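Local coordinates for protein putative metal-dependent hydrolase (Parabacteroides distasonis ATCC 8503, PDB 3KL7) that probably acts as a zinc-dependent hydrolase of the metallo-beta-lactamase superfamily, holding a pair of zinc ions in its active site, at residues A[28-33]-A[155-160]; A[37-42]-A[55-60]; A[69-74]-A[82-87]; A[92-97]-A[102-107]. All coordinates share one frame; numbering follows the deposited sequence. Where two conformers were deposited one is given.

Contact 1 (A[28-33]-A[155-160])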
loop_
_atom_site.group_PDB
_atom_site.type_symbol
_atom_site.label_atom_id
_atom_site.label_comp_id
_atom_site.label_asym_id
_atom_site.label_seq_id
_atom_site.Cartn_x
_atom_site.Cartn_y
_atom_site.Cartn_z
ATOM N N LYS A 28 11.685 15.061 -10.334
ATOM C CA LYS A 28 10.867 15.342 -9.191
ATOM C C LYS A 28 11.077 14.269 -8.096
ATOM O O LYS A 28 11.481 13.142 -8.381
ATOM C CB LYS A 28 9.387 15.494 -9.602
ATOM C CG LYS A 28 9.097 16.849 -10.361
ATOM C CD LYS A 28 7.613 17.099 -10.581
ATOM C CE LYS A 28 7.317 18.609 -10.879
ATOM N N GLU A 29 10.826 14.648 -6.847
ATOM C CA GLU A 29 11.120 13.783 -5.728
ATOM C C GLU A 29 9.861 13.172 -5.092
ATOM O O GLU A 29 8.894 13.885 -4.771
ATOM C CB GLU A 29 11.912 14.551 -4.666
ATOM C CG GLU A 29 12.598 13.650 -3.652
ATOM C CD GLU A 29 13.156 14.409 -2.469
ATOM O OE1 GLU A 29 12.355 14.992 -1.702
ATOM O OE2 GLU A 29 14.398 14.419 -2.298
ATOM N N LEU A 30 9.884 11.849 -4.915
ATOM C CA LEU A 30 8.862 11.138 -4.103
ATOM C C LEU A 30 9.520 10.595 -2.843
ATOM O O LEU A 30 10.481 9.833 -2.932
ATOM C CB LEU A 30 8.266 9.963 -4.869
ATOM C CG LEU A 30 7.434 8.997 -3.987
ATOM C CD1 LEU A 30 6.058 9.635 -3.635
ATOM C CD2 LEU A 30 7.243 7.634 -4.684
ATOM N N THR A 31 8.999 10.989 -1.679
ATOM C CA THR A 31 9.460 10.471 -0.415
ATOM C C THR A 31 8.378 9.601 0.235
ATOM O O THR A 31 7.234 10.044 0.428
ATOM C CB THR A 31 9.805 11.601 0.571
ATOM O OG1 THR A 31 10.859 12.428 0.031
ATOM C CG2 THR A 31 10.228 11.019 1.902
ATOM N N ILE A 32 8.738 8.370 0.569
ATOM C CA ILE A 32 7.851 7.495 1.289
ATOM C C ILE A 32 8.253 7.454 2.775
ATOM O O ILE A 32 9.368 7.102 3.110
ATOM C CB ILE A 32 7.864 6.087 0.714
ATOM C CG1 ILE A 32 7.554 6.122 -0.800
ATOM C CG2 ILE A 32 6.853 5.219 1.448
ATOM C CD1 ILE A 32 7.554 4.751 -1.476
ATOM N N THR A 33 7.330 7.840 3.647
ATOM C CA THR A 33 7.571 7.816 5.087
ATOM C C THR A 33 6.909 6.590 5.662
ATOM O O THR A 33 5.723 6.352 5.439
ATOM C CB THR A 33 7.041 9.064 5.743
ATOM O OG1 THR A 33 7.802 10.196 5.286
ATOM C CG2 THR A 33 7.130 8.959 7.306
ATOM N N LEU A 155 7.159 6.880 -12.227
ATOM C CA LEU A 155 7.554 6.032 -11.103
ATOM C C LEU A 155 6.324 5.317 -10.589
ATOM O O LEU A 155 5.395 5.962 -10.128
ATOM C CB LEU A 155 8.167 6.881 -9.987
ATOM C CG LEU A 155 8.764 6.123 -8.818
ATOM C CD1 LEU A 155 10.061 5.528 -9.219
ATOM C CD2 LEU A 155 8.961 7.059 -7.652
ATOM N N ARG A 156 6.327 3.983 -10.670
ATOM C CA ARG A 156 5.156 3.167 -10.281
ATOM C C ARG A 156 5.347 2.482 -8.940
ATOM O O ARG A 156 6.266 1.719 -8.753
ATOM C CB ARG A 156 4.827 2.134 -11.381
ATOM C CG ARG A 156 4.304 2.805 -12.684
ATOM C CD ARG A 156 4.351 1.905 -13.933
ATOM N NE ARG A 156 3.608 0.639 -13.817
ATOM C CZ ARG A 156 2.274 0.534 -13.756
ATOM N NH1 ARG A 156 1.506 1.603 -13.754
ATOM N NH2 ARG A 156 1.715 -0.654 -13.681
ATOM N N VAL A 157 4.459 2.782 -8.013
ATOM C CA VAL A 157 4.533 2.256 -6.643
ATOM C C VAL A 157 3.321 1.383 -6.432
ATOM O O VAL A 157 2.191 1.859 -6.528
ATOM C CB VAL A 157 4.515 3.401 -5.603
ATOM C CG1 VAL A 157 4.607 2.852 -4.171
ATOM C CG2 VAL A 157 5.635 4.393 -5.885
ATOM N N TYR A 158 3.552 0.100 -6.173
ATOM C CA TYR A 158 2.461 -0.867 -5.937
ATOM C C TYR A 158 2.287 -1.071 -4.448
ATOM O O TYR A 158 3.200 -1.528 -3.772
ATOM C CB TYR A 158 2.783 -2.192 -6.631
ATOM C CG TYR A 158 1.865 -3.353 -6.274
ATOM C CD1 TYR A 158 0.504 -3.180 -6.164
ATOM C CD2 TYR A 158 2.375 -4.623 -6.085
ATOM C CE1 TYR A 158 -0.344 -4.257 -5.850
ATOM C CE2 TYR A 158 1.536 -5.708 -5.758
ATOM C CZ TYR A 158 0.181 -5.509 -5.643
ATOM O OH TYR A 158 -0.650 -6.577 -5.324
ATOM N N ILE A 159 1.132 -0.682 -3.928
ATOM C CA ILE A 159 0.780 -0.961 -2.535
ATOM C C ILE A 159 -0.279 -2.095 -2.524
ATOM O O ILE A 159 -1.421 -1.888 -2.896
ATOM C CB ILE A 159 0.243 0.309 -1.827
ATOM C CG1 ILE A 159 1.349 1.422 -1.836
ATOM C CG2 ILE A 159 -0.232 -0.035 -0.368
ATOM C CD1 ILE A 159 0.843 2.780 -1.593
ATOM N N ALA A 160 0.131 -3.298 -2.115
ATOM C CA ALA A 160 -0.721 -4.478 -2.285
ATOM C C ALA A 160 -1.927 -4.492 -1.356
ATOM O O ALA A 160 -2.930 -5.089 -1.671
ATOM C CB ALA A 160 0.089 -5.758 -2.123
#
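In the interior between the two beta sheets of the metallo-beta-lactamase fold, Leu30 and Ile32 of strand 29-36 face Leu155 and Val157 of strand 155-159. The strand axes lie 10.4 Å apart and run nearly parallel, at 16°, so only side chains span the gap and no hydrogen bond crosses it. Leu30 does most of the touching, through one methyl. Its CD2 presses on Leu155 CD2 at 3.5 Å, closer than a usual methyl contact, and also reaches Val157 CG2 at 3.8 Å. Both leucines swing CG away from the backbone N (chi1 167° for Leu30, -173° for Leu155), and their side chains meet at a slant with the CD2 branches foremost. Val157 divides its two methyls between the facing residues: CG2 goes to Leu30, while CG1 makes a looser contact with Ile32 CD1 at 4.4 Å. Phe152 packs on Leu30 and Val157, and Phe179 on Ile32 and Val157, closing the apolar layer from the second sheet; Tyr44 adds to it from strand 39-44. Alternation along strand 155-159 turns Arg156 the other way, where it forms a salt bridge with Glu125. Side chains from two facing sheets, packed without a hydrogen bond between them, form the core of the alpha-beta-beta-alpha sandwich of the metallo-beta-lactamase fold.

Contact 2 (A[37-42]-A[55-60])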
loop_
_atom_site.group_PDB
_atom_site.type_symbol
_atom_site.label_atom_id
_atom_site.label_comp_id
_atom_site.label_asym_id
_atom_site.label_seq_id
_atom_site.Cartn_x
_atom_site.Cartn_y
_atom_site.Cartn_z
ATOM N N HIS A 37 3.071 -1.066 10.091
ATOM C CA HIS A 37 2.077 -2.000 9.573
ATOM C C HIS A 37 1.824 -1.715 8.028
ATOM O O HIS A 37 2.748 -1.820 7.234
ATOM C CB HIS A 37 0.783 -1.863 10.426
ATOM C CG HIS A 37 -0.060 -3.103 10.471
ATOM N ND1 HIS A 37 0.433 -4.322 10.868
ATOM C CD2 HIS A 37 -1.375 -3.303 10.191
ATOM C CE1 HIS A 37 -0.533 -5.225 10.813
ATOM N NE2 HIS A 37 -1.639 -4.631 10.406
ATOM N N GLY A 38 0.593 -1.368 7.635
ATOM C CA GLY A 38 0.295 -1.020 6.213
ATOM C C GLY A 38 0.161 0.494 5.983
ATOM O O GLY A 38 -0.274 0.931 4.929
ATOM N N SER A 39 0.548 1.285 6.990
ATOM C CA SER A 39 0.335 2.722 6.978
ATOM C C SER A 39 1.563 3.461 6.466
ATOM O O SER A 39 2.679 3.310 7.005
ATOM C CB SER A 39 -0.030 3.220 8.397
ATOM O OG SER A 39 -1.255 2.662 8.818
ATOM N N LEU A 40 1.349 4.265 5.428
ATOM C CA LEU A 40 2.430 4.989 4.758
ATOM C C LEU A 40 1.999 6.427 4.475
ATOM O O LEU A 40 0.830 6.690 4.215
ATOM C CB LEU A 40 2.784 4.300 3.412
ATOM C CG LEU A 40 3.075 2.791 3.424
ATOM C CD1 LEU A 40 3.214 2.247 1.974
ATOM C CD2 LEU A 40 4.346 2.476 4.251
HETATM N N MSE A 41 2.944 7.356 4.535
HETATM C CA MSE A 41 2.710 8.710 4.008
HETATM C C MSE A 41 3.595 8.874 2.807
HETATM O O MSE A 41 4.775 8.541 2.858
HETATM C CB MSE A 41 3.036 9.777 5.049
HETATM C CG MSE A 41 2.862 11.196 4.548
HETATM SE SE MSE A 41 3.151 12.521 5.896
HETATM C CE MSE A 41 4.863 11.921 6.547
ATOM N N LEU A 42 3.030 9.376 1.719
ATOM C CA LEU A 42 3.793 9.633 0.493
ATOM C C LEU A 42 3.804 11.109 0.231
ATOM O O LEU A 42 2.774 11.744 0.258
ATOM C CB LEU A 42 3.151 8.910 -0.697
ATOM C CG LEU A 42 3.503 7.439 -0.919
ATOM C CD1 LEU A 42 2.972 6.597 0.174
ATOM C CD2 LEU A 42 2.950 6.984 -2.267
ATOM N N SER A 55 -4.716 5.621 13.757
ATOM C CA SER A 55 -4.287 6.446 14.904
ATOM C C SER A 55 -3.489 5.698 15.970
ATOM O O SER A 55 -2.757 6.305 16.734
ATOM C CB SER A 55 -5.502 7.133 15.546
ATOM O OG SER A 55 -6.467 6.201 15.927
ATOM N N GLU A 56 -3.630 4.388 16.013
ATOM C CA GLU A 56 -2.886 3.577 16.958
ATOM C C GLU A 56 -1.364 3.625 16.678
ATOM O O GLU A 56 -0.565 3.401 17.578
ATOM C CB GLU A 56 -3.375 2.136 16.890
ATOM C CG GLU A 56 -2.987 1.279 18.084
ATOM C CD GLU A 56 -2.825 -0.205 17.707
ATOM O OE1 GLU A 56 -3.345 -0.616 16.619
ATOM O OE2 GLU A 56 -2.172 -0.955 18.485
ATOM N N TYR A 57 -0.985 3.925 15.422
ATOM C CA TYR A 57 0.434 3.924 15.014
ATOM C C TYR A 57 1.075 5.306 15.000
ATOM O O TYR A 57 2.287 5.415 14.939
ATOM C CB TYR A 57 0.607 3.270 13.626
ATOM C CG TYR A 57 -0.091 1.928 13.487
ATOM C CD1 TYR A 57 -0.010 0.973 14.489
ATOM C CD2 TYR A 57 -0.825 1.618 12.349
ATOM C CE1 TYR A 57 -0.644 -0.244 14.366
ATOM C CE2 TYR A 57 -1.472 0.373 12.216
ATOM C CZ TYR A 57 -1.376 -0.536 13.222
ATOM O OH TYR A 57 -2.009 -1.752 13.111
ATOM N N ALA A 58 0.269 6.363 15.050
ATOM C CA ALA A 58 0.816 7.724 15.010
ATOM C C ALA A 58 -0.173 8.775 15.483
ATOM O O ALA A 58 -1.400 8.582 15.442
ATOM C CB ALA A 58 1.280 8.051 13.621
ATOM N N ASP A 59 0.361 9.892 15.935
ATOM C CA ASP A 59 -0.447 11.014 16.209
ATOM C C ASP A 59 -0.607 11.806 14.908
ATOM O O ASP A 59 0.223 12.639 14.582
ATOM C CB ASP A 59 0.180 11.870 17.289
ATOM C CG ASP A 59 -0.694 13.044 17.676
ATOM O OD1 ASP A 59 -1.790 13.206 17.057
ATOM O OD2 ASP A 59 -0.291 13.811 18.597
ATOM N N TYR A 60 -1.691 11.534 14.181
ATOM C CA TYR A 60 -1.899 12.113 12.826
ATOM C C TYR A 60 -2.214 13.616 12.820
ATOM O O TYR A 60 -2.309 14.212 11.765
ATOM C CB TYR A 60 -2.985 11.325 12.059
ATOM C CG TYR A 60 -2.457 10.045 11.421
ATOM C CD1 TYR A 60 -2.340 8.878 12.149
ATOM C CD2 TYR A 60 -2.056 10.025 10.098
ATOM C CE1 TYR A 60 -1.851 7.736 11.574
ATOM C CE2 TYR A 60 -1.568 8.904 9.530
ATOM C CZ TYR A 60 -1.466 7.751 10.268
ATOM O OH TYR A 60 -0.963 6.592 9.658
#
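Aromatic contact dominates between His37 and Tyr57. The phenol oxygen of Tyr57 lies over one face of the imidazole, with OH 3.4 Å from His37 CD2 and nearly as close to CG, so the oxygen sits over the CG-CD2 side of that face. The two rings are oblique, planes at 47° and centroids 5.6 Å apart, in neither a stack nor an edge-to-face pair. The methylene also takes part: His37 CB rests 3.6 Å from Tyr57 CE2. His37 reaches the tyrosine with CG turned away from its own backbone N (chi1 -153°).

No hydrogen bond crosses the contact; residues outside the two segments hold the polar ends of His37 and Ser39. His37 ND1 is hydrogen-bonded to the terminal carboxylate atom OXT of Gln235, and NE2 to OD2 of Asp77, a zinc ligand. Gripped at both nitrogens, the imidazole is fixed in rotation and serves as a second-shell residue of the dinuclear zinc site of the metallo-beta-lactamase fold, its side chain about 4 Å from a zinc ion at the nearest atoms. Tyr57 packs against it from the loop that follows strand 47-51.

Van der Waals contacts continue at Ser39, the first residue of strand 39-44. Its OG, hydrogen-bonded to the carbonyl of Asp52, sits near the plane of the Tyr57 ring, at the edge, 3.7 Å from CD2. Its CB meets the phenol oxygen of Tyr60, also at 3.7 Å. That OH makes a weak hydrogen bond to Val54 N, and the Tyr60 ring meets Phe63 edge to face.

Contact 3 (A[69-74]-A[82-87]). With ZN (zinc ion), chain C.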
loop_
_atom_site.group_PDB
_atom_site.type_symbol
_atom_site.label_atom_id
_atom_site.label_comp_id
_atom_site.label_asym_id
_atom_site.label_seq_id
_atom_site.Cartn_x
_atom_site.Cartn_y
_atom_site.Cartn_z
ATOM N N ILE A 69 -6.273 10.704 0.682
ATOM C CA ILE A 69 -6.255 9.544 1.583
ATOM C C ILE A 69 -6.709 8.316 0.820
ATOM O O ILE A 69 -7.804 8.282 0.257
ATOM C CB ILE A 69 -7.165 9.757 2.845
ATOM C CG1 ILE A 69 -6.711 11.030 3.618
ATOM C CG2 ILE A 69 -7.148 8.458 3.782
ATOM C CD1 ILE A 69 -7.652 11.472 4.704
ATOM N N LEU A 70 -5.843 7.319 0.783
ATOM C CA LEU A 70 -6.112 6.055 0.108
ATOM C C LEU A 70 -6.468 4.985 1.149
ATOM O O LEU A 70 -5.679 4.726 2.050
ATOM C CB LEU A 70 -4.848 5.576 -0.605
ATOM C CG LEU A 70 -4.730 5.687 -2.089
ATOM C CD1 LEU A 70 -5.953 5.051 -2.782
ATOM C CD2 LEU A 70 -4.570 7.134 -2.476
ATOM N N ILE A 71 -7.617 4.355 1.007
ATOM C CA ILE A 71 -7.948 3.192 1.842
ATOM C C ILE A 71 -7.996 1.915 1.005
ATOM O O ILE A 71 -8.734 1.842 0.009
ATOM C CB ILE A 71 -9.292 3.348 2.551
ATOM C CG1 ILE A 71 -9.359 4.677 3.293
ATOM C CG2 ILE A 71 -9.514 2.170 3.519
ATOM C CD1 ILE A 71 -8.171 4.930 4.208
ATOM N N THR A 72 -7.213 0.905 1.407
ATOM C CA THR A 72 -7.202 -0.408 0.700
ATOM C C THR A 72 -8.432 -1.275 1.057
ATOM O O THR A 72 -9.048 -1.894 0.171
ATOM C CB THR A 72 -5.946 -1.209 1.041
ATOM O OG1 THR A 72 -5.869 -1.389 2.460
ATOM C CG2 THR A 72 -4.687 -0.499 0.537
ATOM N N HIS A 73 -8.779 -1.337 2.344
ATOM C CA HIS A 73 -9.963 -2.093 2.777
ATOM C C HIS A 73 -10.376 -1.726 4.182
ATOM O O HIS A 73 -9.703 -0.934 4.842
ATOM C CB HIS A 73 -9.744 -3.624 2.634
ATOM C CG HIS A 73 -8.688 -4.185 3.539
ATOM N ND1 HIS A 73 -7.360 -3.825 3.447
ATOM C CD2 HIS A 73 -8.762 -5.104 4.529
ATOM C CE1 HIS A 73 -6.666 -4.487 4.358
ATOM N NE2 HIS A 73 -7.495 -5.267 5.030
ATOM N N GLU A 74 -11.480 -2.333 4.641
ATOM C CA GLU A 74 -12.274 -1.830 5.768
ATOM C C GLU A 74 -11.828 -2.265 7.171
ATOM O O GLU A 74 -12.323 -1.743 8.153
ATOM C CB GLU A 74 -13.731 -2.261 5.573
ATOM C CG GLU A 74 -13.992 -3.719 5.912
ATOM C CD GLU A 74 -15.208 -4.271 5.226
ATOM O OE1 GLU A 74 -15.105 -4.655 4.034
ATOM O OE2 GLU A 74 -16.270 -4.338 5.879
ATOM N N LYS A 82 -10.974 8.217 13.001
ATOM C CA LYS A 82 -10.344 9.165 13.926
ATOM C C LYS A 82 -9.057 9.704 13.287
ATOM O O LYS A 82 -8.814 10.914 13.259
ATOM C CB LYS A 82 -10.043 8.471 15.277
ATOM C CG LYS A 82 -9.356 9.372 16.337
ATOM N N ALA A 83 -8.256 8.790 12.754
ATOM C CA ALA A 83 -7.019 9.148 12.070
ATOM C C ALA A 83 -7.324 10.010 10.818
ATOM O O ALA A 83 -6.611 10.984 10.527
ATOM C CB ALA A 83 -6.249 7.890 11.693
ATOM N N ILE A 84 -8.390 9.649 10.101
ATOM C CA ILE A 84 -8.806 10.388 8.919
ATOM C C ILE A 84 -9.188 11.824 9.274
ATOM O O ILE A 84 -8.786 12.761 8.587
ATOM C CB ILE A 84 -9.983 9.668 8.176
ATOM C CG1 ILE A 84 -9.450 8.413 7.458
ATOM C CG2 ILE A 84 -10.647 10.615 7.157
ATOM C CD1 ILE A 84 -10.511 7.561 6.826
ATOM N N GLN A 85 -9.952 11.990 10.359
ATOM C CA GLN A 85 -10.339 13.322 10.838
ATOM C C GLN A 85 -9.126 14.149 11.224
ATOM O O GLN A 85 -9.070 15.363 10.964
ATOM C CB GLN A 85 -11.250 13.214 12.063
ATOM C CG GLN A 85 -12.661 12.759 11.771
ATOM C CD GLN A 85 -13.514 12.701 13.029
ATOM O OE1 GLN A 85 -13.921 13.735 13.561
ATOM N NE2 GLN A 85 -13.793 11.471 13.516
ATOM N N ALA A 86 -8.157 13.498 11.856
ATOM C CA ALA A 86 -7.030 14.195 12.423
ATOM C C ALA A 86 -6.128 14.776 11.338
ATOM O O ALA A 86 -5.406 15.743 11.581
ATOM C CB ALA A 86 -6.236 13.256 13.335
ATOM N N VAL A 87 -6.181 14.196 10.138
ATOM C CA VAL A 87 -5.265 14.578 9.087
ATOM C C VAL A 87 -5.934 15.212 7.850
ATOM O O VAL A 87 -5.232 15.726 6.970
ATOM C CB VAL A 87 -4.414 13.359 8.623
ATOM C CG1 VAL A 87 -5.286 12.341 7.877
ATOM C CG2 VAL A 87 -3.237 13.822 7.740
HETATM ZN ZN ZN C . -7.038 -6.986 6.479
HETATM O O HOH W 1 -6.430 -6.039 8.180
#
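Ile69 CD1 touches two side chains of helix 81-87, 4.0 Å from Ile84 CG2 and 4.1 Å from Val87 CG1. Two residues further along the strand, toward the zinc-binding loop, Ile71 CD1 approaches Ile84 CD1 at 4.4 Å, so Ile84 spans both strand residues with different branches. Ile69 and Ile84 pass at a slant; Ile69 and Val87 slide by each other in opposite senses. The helix runs back almost antiparallel to the strand, at 167°, as the helix of the beta-alpha-beta unit strand 68-71, helix 81-87, strand 93-96.

In the loop past the strand, His73 NE2 binds the zinc ion at 2.3 Å, and a water lies 2.0 Å from the metal; His75, His140 and Asp162 complete the protein ligands. His73 belongs to the His-x-His-x-Asp-His signature of the family. With chi1 at 66°, its CG sits between backbone N and carbonyl carbon, directing the ring to the zinc. Its other nitrogen, ND1, donates to Thr72 OG1 at 3.0 Å, the oxygen tilted 17° out of the ring plane. Thr72 OG1 in turn is hydrogen-bonded to Asp52 OD2, placing a carboxylate behind the threonine.

The chemistry thus divides along one segment: aliphatic carbons seat the strand on its helix, while the chain Asp52-Thr72-His73 fixes the turn of the imidazole, commits ND1 as donor and leaves NE2 to the zinc, perhaps strengthening it as a ligand.

Contact 4 (A[92-97]-A[102-107])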
loop_
_atom_site.group_PDB
_atom_site.type_symbol
_atom_site.label_atom_id
_atom_site.label_comp_id
_atom_site.label_asym_id
_atom_site.label_seq_id
_atom_site.Cartn_x
_atom_site.Cartn_y
_atom_site.Cartn_z
ATOM N N THR A 92 -9.503 17.604 0.883
ATOM C CA THR A 92 -8.935 16.271 0.808
ATOM C C THR A 92 -9.834 15.346 -0.031
ATOM O O THR A 92 -11.007 15.345 0.136
ATOM C CB THR A 92 -8.802 15.634 2.209
ATOM O OG1 THR A 92 -7.868 16.369 2.991
ATOM C CG2 THR A 92 -8.337 14.196 2.103
ATOM N N GLU A 93 -9.244 14.575 -0.936
ATOM C CA GLU A 93 -10.001 13.549 -1.677
ATOM C C GLU A 93 -9.666 12.180 -1.110
ATOM O O GLU A 93 -8.498 11.772 -1.090
ATOM C CB GLU A 93 -9.679 13.585 -3.188
ATOM C CG GLU A 93 -10.526 12.566 -4.052
ATOM C CD GLU A 93 -11.996 12.997 -4.237
ATOM O OE1 GLU A 93 -12.278 13.780 -5.180
ATOM O OE2 GLU A 93 -12.868 12.541 -3.443
ATOM N N ILE A 94 -10.696 11.473 -0.645
ATOM C CA ILE A 94 -10.537 10.106 -0.134
ATOM C C ILE A 94 -10.835 9.129 -1.288
ATOM O O ILE A 94 -11.878 9.232 -1.922
ATOM C CB ILE A 94 -11.514 9.844 1.043
ATOM C CG1 ILE A 94 -11.218 10.820 2.193
ATOM C CG2 ILE A 94 -11.418 8.374 1.527
ATOM C CD1 ILE A 94 -12.238 10.780 3.335
ATOM N N ILE A 95 -9.897 8.218 -1.577
ATOM C CA ILE A 95 -10.099 7.168 -2.603
ATOM C C ILE A 95 -10.088 5.803 -1.890
ATOM O O ILE A 95 -9.129 5.483 -1.199
ATOM C CB ILE A 95 -8.962 7.182 -3.718
ATOM C CG1 ILE A 95 -9.071 8.439 -4.609
ATOM C CG2 ILE A 95 -9.110 5.974 -4.654
ATOM C CD1 ILE A 95 -8.733 9.743 -3.912
ATOM N N ALA A 96 -11.152 5.008 -2.051
ATOM C CA ALA A 96 -11.319 3.789 -1.223
ATOM C C ALA A 96 -12.059 2.668 -1.963
ATOM O O ALA A 96 -12.653 2.893 -3.011
ATOM C CB ALA A 96 -12.064 4.138 0.071
ATOM N N ASN A 97 -12.005 1.455 -1.413
ATOM C CA ASN A 97 -12.836 0.379 -1.912
ATOM C C ASN A 97 -14.259 0.656 -1.480
ATOM O O ASN A 97 -14.489 1.479 -0.622
ATOM C CB ASN A 97 -12.344 -1.005 -1.420
ATOM C CG ASN A 97 -12.540 -1.210 0.081
ATOM O OD1 ASN A 97 -12.407 -0.271 0.866
ATOM N ND2 ASN A 97 -12.857 -2.466 0.487
ATOM N N LYS A 102 -18.486 3.239 1.997
ATOM C CA LYS A 102 -19.804 3.144 2.626
ATOM C C LYS A 102 -19.732 3.445 4.118
ATOM O O LYS A 102 -20.540 4.216 4.646
ATOM C CB LYS A 102 -20.403 1.745 2.418
ATOM C CG LYS A 102 -21.571 1.688 1.447
ATOM C CD LYS A 102 -22.825 2.328 2.045
ATOM C CE LYS A 102 -23.007 3.756 1.555
ATOM N NZ LYS A 102 -23.529 3.808 0.147
ATOM N N LYS A 103 -18.774 2.819 4.796
ATOM C CA LYS A 103 -18.603 2.991 6.245
ATOM C C LYS A 103 -18.229 4.419 6.586
ATOM O O LYS A 103 -18.565 4.900 7.630
ATOM C CB LYS A 103 -17.531 2.020 6.795
ATOM C CG LYS A 103 -17.965 0.520 6.786
ATOM C CD LYS A 103 -16.894 -0.412 7.375
ATOM C CE LYS A 103 -17.030 -0.564 8.900
ATOM N NZ LYS A 103 -18.269 -1.344 9.293
ATOM N N LEU A 104 -17.523 5.090 5.689
ATOM C CA LEU A 104 -17.119 6.468 5.925
ATOM C C LEU A 104 -18.224 7.415 5.630
ATOM O O LEU A 104 -18.394 8.397 6.329
ATOM C CB LEU A 104 -15.892 6.841 5.069
ATOM C CG LEU A 104 -14.542 6.453 5.664
ATOM C CD1 LEU A 104 -13.435 6.700 4.651
ATOM C CD2 LEU A 104 -14.283 7.212 7.000
ATOM N N GLY A 105 -18.975 7.133 4.575
ATOM C CA GLY A 105 -20.066 8.016 4.145
ATOM C C GLY A 105 -19.567 9.130 3.232
ATOM O O GLY A 105 -20.281 10.090 2.965
ATOM N N LYS A 106 -18.329 9.000 2.760
ATOM C CA LYS A 106 -17.750 9.976 1.845
ATOM C C LYS A 106 -16.574 9.356 1.121
ATOM O O LYS A 106 -16.076 8.308 1.515
ATOM C CB LYS A 106 -17.303 11.247 2.606
ATOM C CG LYS A 106 -16.144 11.029 3.596
ATOM C CD LYS A 106 -15.980 12.237 4.613
ATOM C CE LYS A 106 -14.790 11.993 5.595
ATOM N NZ LYS A 106 -14.807 12.896 6.777
ATOM N N GLY A 107 -16.143 10.001 0.056
ATOM C CA GLY A 107 -15.010 9.534 -0.699
ATOM C C GLY A 107 -15.404 8.889 -2.014
ATOM O O GLY A 107 -16.580 8.624 -2.264
#
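Leu104, the last residue of helix 98-104, points back at the strand and sets its CD1 4.1 Å from Ile94 CG2, the two side chains crossing at a slant. At Gly105 the backbone takes a positive phi of 86°, which ends the helix and turns the chain toward strand 108-109. Lys106 then lies across the end of Ile94: its extended aliphatic chain brings CE to 3.6 Å and CG to 3.9 Å from Ile94 CD1, so the apolar methyl is covered by the carbons of a charged residue. The amino group travels on to a salt bridge with Glu88 OE2, which probably helps keep the chain stretched over the isoleucine. Gly107 comes in by backbone alone, its CA 3.4 Å from Ile94 O and 3.9 Å from Ile94 CB. Both branches of Ile94 are met, CG2 by Leu104 and CD1 by Lys106, while Gly107 lies against its carbonyl O and CB. Ile94 goes on to a backbone hydrogen bond with Lys108, which joins the outermost strand 108-109 to strand 93-96 in parallel. Helix 98-104 is the crossover between those two strands, and Ile84 of helix 81-87 packs beside it on both Ile94 and Leu104.

How the contacts relate
All four contacts reach the sheet that holds strands 29-36, 39-44, 68-71 and 93-96. Contact 1 is buried and wholly aliphatic, facing that sheet toward the second one. Contact 3 is also buried and apolar where strand meets helix, but carries a zinc ligand at its loop end. Contact 2, partly buried, is aromatic, beside the metal site, and its polar groups bond outside it. Contact 4, partly buried and farthest from the chain's centre, has a lysine chain and a glycine at its margin. Contacts 1 and 2 share a strand pair, joined by Thr33 N to Met41 O; Ile69 and Ile71 pair with Ile95, joining contacts 3 and 4. Tyr60 packs contact 2 onto helix 81-87 of contact 3.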